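Local coordinates for protein prepilin (Salmonella typhi, PDB 3FHU) that is the soluble domain of PilS, the pilin whose copies probably assemble into the type IVb pilus fibre, at residues M39-I44 with S60-L65. Sequence-based numbering, arbitrary orientation.
Sequences MTDTLI and SGSATL
D41 reaches from helix 36-45 to A63, the first residue of strand 63-66, in the type IV pilin fold of the PilS globular domain, where the long N-terminal helix 8-25 packs against an antiparallel sheet. Helix 36-45 belongs to the segment of chain that links helix 8-25 to the first strand of the sheet, and crosses strand 63-66 nearly at right angles; the axes of the two short segments pass 7.2 Å apart. Followed outward, D41 first brings CB to 3.6 Å from S62 OG, beside the loop that leads into the strand. CG sits anti to the backbone N (chi1 169°), a setting that carries the carboxylate off the helix toward the strand. D41 OD1 then accepts the backbone N-H of A63 at 2.9 Å, nearly straight at 168°, on its anti side and 35° out of the carboxylate plane. D41 OD2, the other oxygen, stays near S62 OG at 3.8 Å, a distance without a hydrogen bond. The side chain thus ties the start of the strand to the helix through a single backbone N-H.

One turn further on, I44 supplies the apolar half. Its CG2 faces the methyl of A63, while CD1 lies over the backbone of T64 and meets A63 CB at 3.8 Å. I44 and L65 lie alongside one another, pointing opposite ways, with L65 CD1 4.1 Å from I44 CD1, and V54 of strand 53-56 touches both. L65 also packs on L17 of helix 8-25, so the interface runs inward to the main helix. T40 OG1 hydrogen-bonds to G36 O and takes the N-H of V75; with OG1 so held, CG2, anti to the backbone N, points at the strand, and T40 CG2 rests 4.0 Å from L65 CB.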
loop_
_atom_site.group_PDB
_atom_site.type_symbol
_atom_site.label_atom_id
_atom_site.label_comp_id
_atom_site.label_asym_id
_atom_site.label_seq_id
_atom_site.Cartn_x
_atom_site.Cartn_y
_atom_site.Cartn_z
ATOM N N MET A 39 3.714 -16.598 8.825
ATOM C CA MET A 39 4.179 -15.355 8.241
ATOM C C MET A 39 3.092 -14.653 7.425
ATOM O O MET A 39 2.983 -13.423 7.462
ATOM C CB MET A 39 5.405 -15.619 7.365
ATOM C CG MET A 39 6.006 -14.367 6.790
ATOM S SD MET A 39 7.685 -14.593 6.182
ATOM C CE MET A 39 8.288 -12.900 6.272
ATOM N N THR A 40 2.301 -15.428 6.683
ATOM C CA THR A 40 1.225 -14.867 5.865
ATOM C C THR A 40 0.054 -14.396 6.743
ATOM O O THR A 40 -0.508 -13.321 6.516
ATOM C CB THR A 40 0.738 -15.896 4.814
ATOM O OG1 THR A 40 1.846 -16.305 3.992
ATOM C CG2 THR A 40 -0.344 -15.291 3.922
ATOM N N ASP A 41 -0.305 -15.186 7.753
ATOM C CA ASP A 41 -1.393 -14.800 8.656
ATOM C C ASP A 41 -1.054 -13.487 9.372
ATOM O O ASP A 41 -1.906 -12.608 9.511
ATOM C CB ASP A 41 -1.635 -15.890 9.699
ATOM C CG ASP A 41 -2.565 -15.438 10.805
ATOM O OD1 ASP A 41 -3.764 -15.187 10.532
ATOM O OD2 ASP A 41 -2.093 -15.327 11.949
ATOM N N THR A 42 0.193 -13.367 9.822
ATOM C CA THR A 42 0.650 -12.172 10.517
ATOM C C THR A 42 0.559 -10.968 9.598
ATOM O O THR A 42 0.014 -9.933 9.973
ATOM C CB THR A 42 2.101 -12.348 11.017
ATOM O OG1 THR A 42 2.153 -13.437 11.946
ATOM C CG2 THR A 42 2.603 -11.088 11.680
ATOM N N LEU A 43 1.085 -11.107 8.385
ATOM C CA LEU A 43 1.051 -10.026 7.401
ATOM C C LEU A 43 -0.387 -9.582 7.129
ATOM O O LEU A 43 -0.676 -8.385 7.018
ATOM C CB LEU A 43 1.698 -10.514 6.103
ATOM C CG LEU A 43 3.205 -10.686 6.222
ATOM C CD1 LEU A 43 3.758 -11.514 5.084
ATOM C CD2 LEU A 43 3.816 -9.300 6.260
ATOM N N ILE A 44 -1.284 -10.562 7.024
ATOM C CA ILE A 44 -2.690 -10.286 6.763
ATOM C C ILE A 44 -3.271 -9.518 7.931
ATOM O O ILE A 44 -4.020 -8.568 7.736
ATOM C CB ILE A 44 -3.506 -11.588 6.549
ATOM C CG1 ILE A 44 -3.095 -12.246 5.229
ATOM C CG2 ILE A 44 -5.005 -11.277 6.526
ATOM C CD1 ILE A 44 -3.844 -13.507 4.913
ATOM N N SER A 60 -5.445 -23.519 12.623
ATOM C CA SER A 60 -5.133 -22.965 13.924
ATOM C C SER A 60 -5.455 -21.482 13.884
ATOM O O SER A 60 -4.671 -20.663 14.357
ATOM C CB SER A 60 -3.650 -23.181 14.255
ATOM O OG SER A 60 -2.807 -22.813 13.161
ATOM N N GLY A 61 -6.610 -21.143 13.309
ATOM C CA GLY A 61 -7.008 -19.750 13.222
ATOM C C GLY A 61 -6.002 -18.880 12.474
ATOM O O GLY A 61 -5.542 -17.854 12.991
ATOM N N SER A 62 -5.650 -19.282 11.255
ATOM C CA SER A 62 -4.702 -18.537 10.441
ATOM C C SER A 62 -5.324 -18.165 9.095
ATOM O O SER A 62 -5.827 -19.020 8.362
ATOM C CB SER A 62 -3.422 -19.352 10.212
ATOM O OG SER A 62 -2.451 -19.072 11.219
ATOM N N ALA A 63 -5.295 -16.874 8.791
ATOM C CA ALA A 63 -5.850 -16.371 7.545
ATOM C C ALA A 63 -4.943 -16.691 6.365
ATOM O O ALA A 63 -3.711 -16.715 6.504
ATOM C CB ALA A 63 -6.051 -14.870 7.646
ATOM N N THR A 64 -5.567 -16.910 5.208
ATOM C CA THR A 64 -4.867 -17.217 3.964
ATOM C C THR A 64 -5.048 -16.094 2.933
ATOM O O THR A 64 -5.995 -15.295 3.015
ATOM C CB THR A 64 -5.387 -18.534 3.363
ATOM O OG1 THR A 64 -6.820 -18.494 3.292
ATOM C CG2 THR A 64 -4.970 -19.705 4.221
ATOM N N LEU A 65 -4.143 -16.045 1.961
ATOM C CA LEU A 65 -4.164 -15.023 0.922
ATOM C C LEU A 65 -4.390 -15.711 -0.425
ATOM O O LEU A 65 -3.873 -16.803 -0.662
ATOM C CB LEU A 65 -2.818 -14.295 0.932
ATOM C CG LEU A 65 -2.656 -12.874 0.391
ATOM C CD1 LEU A 65 -3.515 -11.895 1.185
ATOM C CD2 LEU A 65 -1.189 -12.496 0.486
#